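Local coordinates for bifunctional GH43-CE protein (Bacteroides eggerthii, PDB 6MLY) that probably hydrolyses xylan-derived chains at xylosidic bonds through its family 43 glycosidase domain and carries a second, carbohydrate esterase domain, at residues C270-R275 against K453-Y458; I522-D527 against H532-Y537; L551-A556 against N560-A565; K577-V582 against T619-I624. All coordinates share one frame; numbering follows the deposited sequence.

In the fold
Along the chain the four contacts come in series, from the glycosidase end toward the esterase end. Contact 1 joins the family 43 domain to the concanavalin A-like domain, about 19 Å, centre to centre, from contact 2. Contacts 2, 3 and 4 share the mixed sheet of the esterase domain and have centres 14 to 18 Å apart. Contact 2 is the antiparallel hairpin at its start; its strand 533-537 adjoins strand 579-584 of contact 4, which in turn pairs with strand 546-552 of contact 3. A salt bridge from Asp-535 to Lys-563 ties contact 2 to contact 3. The set therefore runs from a domain junction into the core of an alpha/beta-hydrolase fold.

Contact 1 of 4, residues C270-R275 against K453-Y458; sequences CGAVGR and KVDKGY. With EDO (1,2-ethanediol), chain F.
Ala-272 and Asp-455 form the close part of this contact between two domains. Asp-455 OD2 accepts a hydrogen bond from the backbone N of Ala-272 at 3.2 Å, and the N-H arrives from above the carboxylate plane, 51° out of it. The same oxygen lies 3.3 Å from Ala-272 CB, a methyl small enough to sit beside the acid group. Placing CG beside its own backbone N (chi1 -71°) carries the carboxylate of Asp-455 across to the loop. Gly-271, with a positive phi of 78° that glycine adopts easily and no side chain in the way, lets Asp-455 OD2 approach its CA to 4.0 Å.

The other side is looser and reaches the solvent. Exposed Lys-453 runs past Cys-270 with its aliphatic part, CG lying 3.8 Å from Cys-270 O, while Lys-453 CE stays 4.4 Å from the buried Cys-270 SG; a long, flexible chain suits such a margin.

Apart from this solvent side, Arg-275, buried where strand 275-282 begins, turns from the second segment. Its NH1 and NH2 both bind O1 of an ethanediol molecule, probably from the crystallisation liquor, at the edge of the guanidinium, and Asp-32 holds the diol as well.

Loop 270-274 connects strands 262-269 and 275-282 of the family 43 domain, whereas Asp-455 begins a G1 beta bulge with Lys-456, facing Asp-449 of strand 441-449. The glycosidase loop thus rests against the turn between strands 441-449 and 456-462 of the concanavalin A-like sheet, with Met-477, just after strand 469-476, also touching Ala-272.

Contact 2 of 4, residues I522-D527 against H532-Y537; sequences ICYADD and HKLDIY
Asp-527 holds CG between its backbone N and carbonyl carbon (chi1 56°), while His-532 sets its ring beside its own N (chi1 -65°), and so carboxylate and imidazole meet edge to edge. His-532 ND1 donates to Asp-527 OD2 at 2.6 Å on the syn side, with the two planes only 16° apart. Since His-532 NE2 is bonded to Asp-600, the ring lies between two carboxylates, which would probably favour its protonated form. Histidine suits this place because both nitrogens are used.

Behind it, Tyr-524 spreads its ring beneath the chain at His-532. The CB of His-532 lies over one face, 4.2 Å from the ring centroid, in a CH-pi contact, and the phenol OH reaches on to the carbonyl of Asn-585.

All this sits at the loop end of a beta hairpin, strands 518-523 and 533-537, which leads into the antiparallel edge of an alpha/beta-hydrolase sheet. Ile-522 and Leu-534 form an antiparallel hydrogen-bonded pair, with Ile-522 N to Leu-534 O at 2.9 Å and Leu-534 N to Ile-522 O at 2.8 Å. Beside it, Cys-523 and Lys-533 make a non-hydrogen-bonded pair, the thiol lying alongside the lysine chain. On the other face Leu-534 divides its branches: CD1 stands 3.9 Å from Ile-522 CB, and CD2 3.5 Å from Tyr-524 CB. Helix 596-610 packs against Ile-522 and Tyr-524 through Phe-607.

Contact 3 of 4, residues L551-A556 against N560-A565; sequences LIYGSA and NNMKQA. With ACT (acetate ion), chain E.
Tyr-553 and Lys-563 bring their CA atoms to 6.1 Å where the chain leaves strand 546-552, loops out, and comes back to start helix 563-577, with Met-562 at the N-cap position. The tyrosine ring is wedged between these two ends. With CG between the backbone N and the carbonyl carbon (chi1 50°), the ring lies against the returning segment, and Met-562 CB sits over one face in a CH-pi contact, 4.0 Å from the centroid and 22° off the normal. The two side chains cross at about a right angle, and a flexible thioether chain can bend round such a ring: the methionine turns at its last torsion so that CE ends 3.6 Å from Ser-555 CB, alongside the carbonyl of Gly-554.

At the far end of the ring, Tyr-553 OH comes 3.3 Å from Asn-560 CA. This phenol is gripped twice, giving its proton to the carbonyl of Ala-559 and accepting from the backbone N of His-586, which anchors the end of the side chain. Lys-563 directs its amino group away, to Asp-535 and Asp-521.

Against the backbone of Gly-554 to Ala-556 an acetate ion, probably from the crystallisation liquor, takes a weak hydrogen bond from Ala-556 N to OXT (2.8 Å). In alpha/beta hydrolases, the loop after this central strand commonly contributes to the oxyanion hole; here it adjoins the likely nucleophile elbow, consistent with such a role.

Contact 4 of 4, residues K577-V582 against T619-I624; sequences KGFAVV and TSFIGI
Phe-579 and Phe-621 are the two side chains that meet here, each from its own strand, crossing obliquely with ring centroids 5.8 Å apart and planes at 36°. Following Phe-621 outward, CB is still 5.8 Å from the nearest ring atom, Phe-579 CE2, and merely sets the direction. Because CG stands opposite the backbone N (chi1 -176°), the ring swings toward the other strand, and CG has already closed to 5.0 Å from Phe-579 CE2. Two atoms on one flank of the ring then do the touching. CD2 reaches Phe-579 CE2 at 3.9 Å and CE2 reaches the same atom at 3.6 Å, while CE2 also passes 4.0 Å from the CA of Gly-623, whose bare backbone lets the ring lie over it. CD1, CE1 and CZ lie further from Phe-579, and elsewhere this side chain touches Glu-788 and Ala-789 of helix 775-789.

Phe-579 lies near the start of strand 579-584, just after a helix that ends in a Schellman motif, with Gly-578 as the C-prime residue at positive phi, a shape glycine takes readily. Strand 546-552 lies between the two strands in the parallel part of the mixed esterase sheet, and its Val-549 touches Phe-579. The pair thus bridges over a strand where helix 775-789 packs.

Between the segments only 69 Å² is buried, all of it from carbon against carbon. Such a contact implies dispersion and the exclusion of water, with no directional bond to fix the angle between the rings, so large flat hydrocarbon side chains suit it.

Contact 1 of 4, residues C270-R275 against K453-Y458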
# COMPACT_ATOMS: atom_id res chain seq x y z
N CYS A 270 -1.90 -13.45 -6.72
CA CYS A 270 -2.59 -12.19 -7.07
C CYS A 270 -1.82 -10.99 -6.50
O CYS A 270 -2.42 -10.02 -6.06
CB CYS A 270 -4.03 -12.19 -6.56
SG CYS A 270 -5.20 -11.28 -7.62
N GLY A 271 -0.48 -11.07 -6.51
CA GLY A 271 0.39 -9.95 -6.14
C GLY A 271 0.50 -9.76 -4.63
O GLY A 271 0.76 -10.71 -3.89
N ALA A 272 0.29 -8.51 -4.19
CA ALA A 272 0.61 -8.04 -2.82
C ALA A 272 -0.29 -8.73 -1.78
O ALA A 272 0.21 -9.25 -0.78
CB ALA A 272 0.49 -6.54 -2.74
N VAL A 273 -1.60 -8.73 -2.05
CA VAL A 273 -2.59 -9.35 -1.17
C VAL A 273 -2.12 -10.77 -0.80
O VAL A 273 -2.31 -11.21 0.34
CB VAL A 273 -4.00 -9.35 -1.81
CG1 VAL A 273 -4.16 -10.44 -2.86
CG2 VAL A 273 -5.10 -9.44 -0.76
N GLY A 274 -1.50 -11.47 -1.76
CA GLY A 274 -0.88 -12.78 -1.52
C GLY A 274 -1.31 -13.83 -2.53
O GLY A 274 -1.30 -13.58 -3.74
N ARG A 275 -1.68 -15.01 -2.02
CA ARG A 275 -2.01 -16.21 -2.81
C ARG A 275 -3.41 -16.70 -2.40
O ARG A 275 -3.60 -17.21 -1.30
CB ARG A 275 -0.91 -17.26 -2.62
CG ARG A 275 0.49 -16.73 -2.86
CD ARG A 275 1.56 -17.81 -2.95
NE ARG A 275 2.06 -18.24 -1.65
CZ ARG A 275 2.61 -19.42 -1.40
NH1 ARG A 275 2.74 -20.32 -2.37
NH2 ARG A 275 3.02 -19.72 -0.18
N LYS A 453 -4.41 -5.15 -9.16
CA LYS A 453 -3.03 -5.30 -8.70
C LYS A 453 -2.29 -3.96 -8.71
O LYS A 453 -1.07 -3.94 -8.91
CB LYS A 453 -2.30 -6.35 -9.56
CG LYS A 453 -2.51 -7.79 -9.10
CD LYS A 453 -2.69 -8.77 -10.23
CE LYS A 453 -4.04 -8.65 -10.90
NZ LYS A 453 -4.33 -9.80 -11.79
N VAL A 454 -3.00 -2.85 -8.45
CA VAL A 454 -2.35 -1.53 -8.35
C VAL A 454 -1.43 -1.55 -7.11
O VAL A 454 -0.34 -0.98 -7.14
CB VAL A 454 -3.35 -0.36 -8.33
CG1 VAL A 454 -4.18 -0.30 -9.61
CG2 VAL A 454 -4.26 -0.35 -7.11
N ASP A 455 -1.88 -2.23 -6.05
CA ASP A 455 -1.05 -2.66 -4.92
C ASP A 455 -0.37 -1.45 -4.27
O ASP A 455 0.86 -1.32 -4.32
CB ASP A 455 0.02 -3.67 -5.35
CG ASP A 455 -0.53 -5.04 -5.71
OD1 ASP A 455 -1.76 -5.22 -5.68
OD2 ASP A 455 0.29 -5.93 -6.02
N LYS A 456 -1.19 -0.59 -3.66
CA LYS A 456 -0.73 0.65 -3.05
C LYS A 456 -1.35 0.78 -1.65
O LYS A 456 -2.53 0.49 -1.46
CB LYS A 456 -1.09 1.86 -3.93
CG LYS A 456 -0.43 1.89 -5.30
CD LYS A 456 -0.74 3.12 -6.12
CE LYS A 456 -2.21 3.27 -6.46
NZ LYS A 456 -2.42 4.17 -7.62
N GLY A 457 -0.53 1.22 -0.68
CA GLY A 457 -0.95 1.43 0.70
C GLY A 457 -0.86 2.90 1.09
O GLY A 457 0.22 3.49 1.05
N TYR A 458 -2.01 3.49 1.44
CA TYR A 458 -2.10 4.86 1.95
C TYR A 458 -2.21 4.82 3.48
O TYR A 458 -3.04 4.09 4.02
CB TYR A 458 -3.31 5.60 1.37
CG TYR A 458 -3.55 5.40 -0.11
CD1 TYR A 458 -2.56 5.65 -1.05
CD2 TYR A 458 -4.78 4.98 -0.58
CE1 TYR A 458 -2.78 5.48 -2.41
CE2 TYR A 458 -5.03 4.79 -1.93
CZ TYR A 458 -4.02 5.04 -2.85
OH TYR A 458 -4.28 4.86 -4.18
C1 EDO F . 4.92 -22.85 -1.15
O1 EDO F . 3.55 -22.54 -0.86
C2 EDO F . 5.63 -23.16 0.16
O2 EDO F . 4.96 -24.24 0.81

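Contact 2 of 4, residues I522-D527 against H532-Y537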
# COMPACT_ATOMS: atom_id res chain seq x y z
N ILE A 522 -0.23 8.11 -10.08
CA ILE A 522 -1.05 7.93 -11.27
C ILE A 522 -0.27 8.51 -12.45
O ILE A 522 0.31 9.58 -12.34
CB ILE A 522 -2.43 8.61 -11.10
CG1 ILE A 522 -3.27 7.98 -9.99
CG2 ILE A 522 -3.18 8.65 -12.43
CD1 ILE A 522 -4.00 6.72 -10.39
N CYS A 523 -0.26 7.78 -13.58
CA CYS A 523 0.40 8.21 -14.81
C CYS A 523 -0.57 9.08 -15.63
O CYS A 523 -1.66 8.63 -15.98
CB CYS A 523 0.87 7.02 -15.64
SG CYS A 523 1.34 5.57 -14.64
N TYR A 524 -0.18 10.32 -15.93
CA TYR A 524 -1.05 11.25 -16.68
C TYR A 524 -0.71 11.21 -18.18
O TYR A 524 -1.52 11.62 -19.00
CB TYR A 524 -1.01 12.66 -16.08
CG TYR A 524 0.33 13.33 -16.03
CD1 TYR A 524 0.90 13.90 -17.15
CD2 TYR A 524 1.03 13.43 -14.83
CE1 TYR A 524 2.12 14.54 -17.10
CE2 TYR A 524 2.25 14.08 -14.76
CZ TYR A 524 2.80 14.63 -15.90
OH TYR A 524 4.02 15.26 -15.83
N ALA A 525 0.50 10.72 -18.50
CA ALA A 525 0.84 10.23 -19.84
C ALA A 525 0.76 8.70 -19.82
O ALA A 525 0.53 8.11 -18.76
CB ALA A 525 2.21 10.71 -20.23
N ASP A 526 0.96 8.06 -20.98
CA ASP A 526 0.93 6.59 -21.10
C ASP A 526 2.36 6.05 -21.07
O ASP A 526 2.85 5.47 -22.04
CB ASP A 526 0.16 6.15 -22.35
CG ASP A 526 -0.24 4.68 -22.39
OD1 ASP A 526 -0.66 4.16 -21.33
OD2 ASP A 526 -0.15 4.06 -23.47
N ASP A 527 3.03 6.26 -19.93
CA ASP A 527 4.42 5.84 -19.72
C ASP A 527 4.63 5.53 -18.24
O ASP A 527 3.76 5.81 -17.41
CB ASP A 527 5.41 6.90 -20.23
CG ASP A 527 5.22 8.29 -19.63
OD1 ASP A 527 4.85 8.38 -18.43
OD2 ASP A 527 5.45 9.27 -20.37
N HIS A 532 6.26 11.80 -15.22
CA HIS A 532 4.87 11.93 -15.66
C HIS A 532 3.91 11.27 -14.67
O HIS A 532 2.98 10.58 -15.07
CB HIS A 532 4.72 11.37 -17.08
CG HIS A 532 5.48 12.13 -18.11
ND1 HIS A 532 6.03 11.52 -19.22
CD2 HIS A 532 5.79 13.44 -18.21
CE1 HIS A 532 6.63 12.43 -19.97
NE2 HIS A 532 6.51 13.61 -19.37
N LYS A 533 4.09 11.56 -13.37
CA LYS A 533 3.28 10.99 -12.30
C LYS A 533 2.63 12.11 -11.47
O LYS A 533 3.28 13.11 -11.19
CB LYS A 533 4.18 10.14 -11.40
CG LYS A 533 4.52 8.77 -11.95
CD LYS A 533 3.37 7.79 -11.83
CE LYS A 533 3.68 6.44 -12.43
NZ LYS A 533 4.81 5.78 -11.73
N LEU A 534 1.37 11.90 -11.07
CA LEU A 534 0.65 12.86 -10.20
C LEU A 534 -0.11 12.11 -9.10
O LEU A 534 -0.39 10.92 -9.23
CB LEU A 534 -0.30 13.73 -11.03
CG LEU A 534 -1.38 13.01 -11.84
CD1 LEU A 534 -2.51 12.50 -10.94
CD2 LEU A 534 -1.95 13.93 -12.91
N ASP A 535 -0.42 12.84 -8.02
CA ASP A 535 -1.16 12.33 -6.86
C ASP A 535 -2.45 13.14 -6.70
O ASP A 535 -2.41 14.36 -6.58
CB ASP A 535 -0.33 12.43 -5.57
CG ASP A 535 0.98 11.66 -5.60
OD1 ASP A 535 1.15 10.82 -6.50
OD2 ASP A 535 1.84 11.92 -4.73
N ILE A 536 -3.60 12.44 -6.67
CA ILE A 536 -4.91 13.07 -6.50
C ILE A 536 -5.33 12.95 -5.03
O ILE A 536 -5.01 11.96 -4.38
CB ILE A 536 -5.95 12.44 -7.46
CG1 ILE A 536 -5.46 12.47 -8.91
CG2 ILE A 536 -7.31 13.12 -7.30
CD1 ILE A 536 -6.44 11.89 -9.90
N TYR A 537 -6.01 13.99 -4.53
CA TYR A 537 -6.53 14.07 -3.16
C TYR A 537 -7.88 14.79 -3.16
O TYR A 537 -7.96 15.92 -3.66
CB TYR A 537 -5.60 14.88 -2.25
CG TYR A 537 -4.19 14.36 -2.11
CD1 TYR A 537 -3.18 14.77 -2.98
CD2 TYR A 537 -3.85 13.50 -1.08
CE1 TYR A 537 -1.88 14.32 -2.83
CE2 TYR A 537 -2.55 13.03 -0.93
CZ TYR A 537 -1.56 13.44 -1.81
OH TYR A 537 -0.29 12.98 -1.65

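Contact 3 of 4, residues L551-A556 against N560-A565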
# COMPACT_ATOMS: atom_id res chain seq x y z
N LEU A 551 -0.61 21.46 -7.75
CA LEU A 551 0.60 21.87 -7.03
C LEU A 551 1.83 21.43 -7.83
O LEU A 551 2.01 20.24 -8.11
CB LEU A 551 0.64 21.23 -5.64
CG LEU A 551 -0.67 21.24 -4.84
CD1 LEU A 551 -0.48 20.51 -3.52
CD2 LEU A 551 -1.14 22.66 -4.59
N ILE A 552 2.70 22.40 -8.17
CA ILE A 552 4.02 22.12 -8.72
C ILE A 552 5.07 22.50 -7.66
O ILE A 552 4.87 23.42 -6.87
CB ILE A 552 4.25 22.83 -10.06
CG1 ILE A 552 3.06 22.63 -11.01
CG2 ILE A 552 5.56 22.37 -10.70
CD1 ILE A 552 3.25 23.20 -12.39
N TYR A 553 6.18 21.76 -7.66
CA TYR A 553 7.22 21.84 -6.63
C TYR A 553 8.40 22.66 -7.16
O TYR A 553 8.72 22.63 -8.35
CB TYR A 553 7.70 20.44 -6.24
CG TYR A 553 8.06 19.58 -7.42
CD1 TYR A 553 9.31 19.64 -8.01
CD2 TYR A 553 7.12 18.73 -7.99
CE1 TYR A 553 9.64 18.87 -9.11
CE2 TYR A 553 7.42 17.96 -9.09
CZ TYR A 553 8.68 18.02 -9.66
OH TYR A 553 8.98 17.26 -10.75
N GLY A 554 9.05 23.37 -6.22
CA GLY A 554 10.32 24.02 -6.45
C GLY A 554 11.46 23.02 -6.48
O GLY A 554 11.63 22.24 -5.55
N SER A 555 12.23 23.04 -7.57
CA SER A 555 13.36 22.14 -7.74
C SER A 555 14.52 22.81 -8.49
O SER A 555 15.57 22.19 -8.66
CB SER A 555 12.91 20.90 -8.45
OG SER A 555 12.29 21.21 -9.69
N ALA A 556 14.35 24.06 -8.93
CA ALA A 556 15.22 24.67 -9.93
C ALA A 556 15.20 23.83 -11.22
O ALA A 556 16.19 23.76 -11.95
CB ALA A 556 16.61 24.83 -9.38
N ASN A 560 12.15 15.34 -10.51
CA ASN A 560 11.03 14.73 -11.24
C ASN A 560 10.18 13.90 -10.27
O ASN A 560 9.38 13.07 -10.71
CB ASN A 560 11.52 13.90 -12.43
CG ASN A 560 12.51 12.82 -12.06
OD1 ASN A 560 12.64 12.45 -10.89
ND2 ASN A 560 13.21 12.30 -13.05
N ASN A 561 10.32 14.17 -8.96
CA ASN A 561 9.92 13.21 -7.94
C ASN A 561 9.53 13.88 -6.61
O ASN A 561 9.53 13.21 -5.58
CB ASN A 561 11.07 12.22 -7.70
CG ASN A 561 12.31 12.85 -7.11
OD1 ASN A 561 12.50 14.08 -7.18
ND2 ASN A 561 13.17 12.03 -6.52
N MET A 562 9.18 15.17 -6.62
CA MET A 562 9.02 15.93 -5.37
C MET A 562 7.60 16.50 -5.24
O MET A 562 7.40 17.52 -4.60
CB MET A 562 10.04 17.07 -5.29
CG MET A 562 11.46 16.58 -5.06
SD MET A 562 12.48 17.80 -4.17
CE MET A 562 12.53 19.15 -5.34
N LYS A 563 6.62 15.80 -5.82
CA LYS A 563 5.21 16.17 -5.71
C LYS A 563 4.71 15.98 -4.27
O LYS A 563 3.78 16.66 -3.84
CB LYS A 563 4.37 15.33 -6.67
CG LYS A 563 4.50 13.82 -6.47
CD LYS A 563 3.77 13.01 -7.49
CE LYS A 563 4.06 11.54 -7.34
NZ LYS A 563 3.12 10.74 -8.16
N GLN A 564 5.32 15.03 -3.55
CA GLN A 564 4.99 14.74 -2.14
C GLN A 564 5.33 15.96 -1.26
O GLN A 564 4.61 16.25 -0.31
CB GLN A 564 5.73 13.47 -1.68
CG GLN A 564 5.64 13.20 -0.18
CD GLN A 564 4.24 12.92 0.32
OE1 GLN A 564 3.87 13.35 1.44
NE2 GLN A 564 3.47 12.18 -0.48
N ALA A 565 6.44 16.65 -1.58
CA ALA A 565 6.90 17.84 -0.82
C ALA A 565 5.92 19.01 -0.98
O ALA A 565 5.69 19.77 -0.03
CB ALA A 565 8.29 18.24 -1.26
C ACT E . 13.86 25.81 -5.67
O ACT E . 15.04 26.23 -5.57
OXT ACT E . 13.37 25.46 -6.77
CH3 ACT E . 13.02 25.73 -4.43

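Contact 4 of 4, residues K577-V582 against T619-I624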
# COMPACT_ATOMS: atom_id res chain seq x y z
N LYS A 577 -10.77 23.71 2.74
CA LYS A 577 -11.65 24.70 2.09
C LYS A 577 -12.67 24.01 1.18
O LYS A 577 -13.73 24.58 0.91
CB LYS A 577 -10.82 25.71 1.29
CG LYS A 577 -11.58 26.95 0.82
CD LYS A 577 -12.05 27.85 1.95
CE LYS A 577 -12.57 29.18 1.45
NZ LYS A 577 -13.12 30.01 2.54
N GLY A 578 -12.33 22.80 0.70
CA GLY A 578 -13.21 21.97 -0.14
C GLY A 578 -12.67 21.75 -1.55
O GLY A 578 -13.45 21.44 -2.47
N PHE A 579 -11.35 21.88 -1.73
CA PHE A 579 -10.70 21.75 -3.04
C PHE A 579 -10.09 20.35 -3.19
O PHE A 579 -9.43 19.84 -2.28
CB PHE A 579 -9.59 22.79 -3.21
CG PHE A 579 -10.07 24.16 -3.60
CD1 PHE A 579 -10.01 25.22 -2.71
CD2 PHE A 579 -10.58 24.40 -4.87
CE1 PHE A 579 -10.45 26.49 -3.07
CE2 PHE A 579 -11.01 25.66 -5.23
CZ PHE A 579 -10.95 26.70 -4.33
N ALA A 580 -10.32 19.74 -4.36
CA ALA A 580 -9.54 18.59 -4.79
C ALA A 580 -8.13 19.08 -5.10
O ALA A 580 -7.96 20.13 -5.71
CB ALA A 580 -10.18 17.94 -5.99
N VAL A 581 -7.13 18.33 -4.66
CA VAL A 581 -5.73 18.72 -4.81
C VAL A 581 -5.05 17.71 -5.73
O VAL A 581 -5.34 16.51 -5.66
CB VAL A 581 -5.04 18.82 -3.43
CG1 VAL A 581 -3.58 19.22 -3.56
CG2 VAL A 581 -5.78 19.77 -2.50
N VAL A 582 -4.15 18.21 -6.59
CA VAL A 582 -3.44 17.39 -7.58
C VAL A 582 -1.99 17.88 -7.66
O VAL A 582 -1.66 18.68 -8.53
CB VAL A 582 -4.10 17.43 -8.97
CG1 VAL A 582 -3.35 16.58 -9.98
CG2 VAL A 582 -5.57 17.04 -8.94
N THR A 619 -14.08 20.23 -13.21
CA THR A 619 -13.07 20.96 -13.96
C THR A 619 -13.69 22.19 -14.64
O THR A 619 -13.24 22.59 -15.71
CB THR A 619 -12.38 20.05 -14.98
OG1 THR A 619 -13.33 19.72 -15.99
CG2 THR A 619 -11.83 18.79 -14.35
N SER A 620 -14.73 22.77 -14.02
CA SER A 620 -15.17 24.12 -14.34
C SER A 620 -14.17 25.11 -13.73
O SER A 620 -14.07 26.24 -14.19
CB SER A 620 -16.58 24.37 -13.87
OG SER A 620 -16.64 24.53 -12.47
N PHE A 621 -13.45 24.65 -12.70
CA PHE A 621 -12.38 25.39 -12.06
C PHE A 621 -11.16 24.47 -11.85
O PHE A 621 -11.27 23.43 -11.18
CB PHE A 621 -12.86 25.96 -10.73
CG PHE A 621 -11.85 26.83 -10.01
CD1 PHE A 621 -11.80 28.20 -10.24
CD2 PHE A 621 -10.96 26.28 -9.10
CE1 PHE A 621 -10.88 28.99 -9.58
CE2 PHE A 621 -10.04 27.08 -8.44
CZ PHE A 621 -10.00 28.43 -8.68
N ILE A 622 -10.02 24.87 -12.41
CA ILE A 622 -8.70 24.29 -12.12
C ILE A 622 -7.73 25.42 -11.76
O ILE A 622 -7.23 26.14 -12.64
CB ILE A 622 -8.19 23.45 -13.31
CG1 ILE A 622 -9.14 22.30 -13.64
CG2 ILE A 622 -6.77 22.96 -13.05
CD1 ILE A 622 -8.72 21.45 -14.82
N GLY A 623 -7.45 25.59 -10.46
CA GLY A 623 -6.38 26.47 -9.98
C GLY A 623 -5.02 25.81 -10.15
O GLY A 623 -4.94 24.64 -10.50
N ILE A 624 -3.94 26.57 -9.92
CA ILE A 624 -2.58 26.03 -10.01
C ILE A 624 -1.63 26.96 -9.25
O ILE A 624 -1.80 28.17 -9.26
CB ILE A 624 -2.14 25.85 -11.48
CG1 ILE A 624 -0.82 25.09 -11.60
CG2 ILE A 624 -2.08 27.19 -12.20
CD1 ILE A 624 -0.55 24.55 -12.98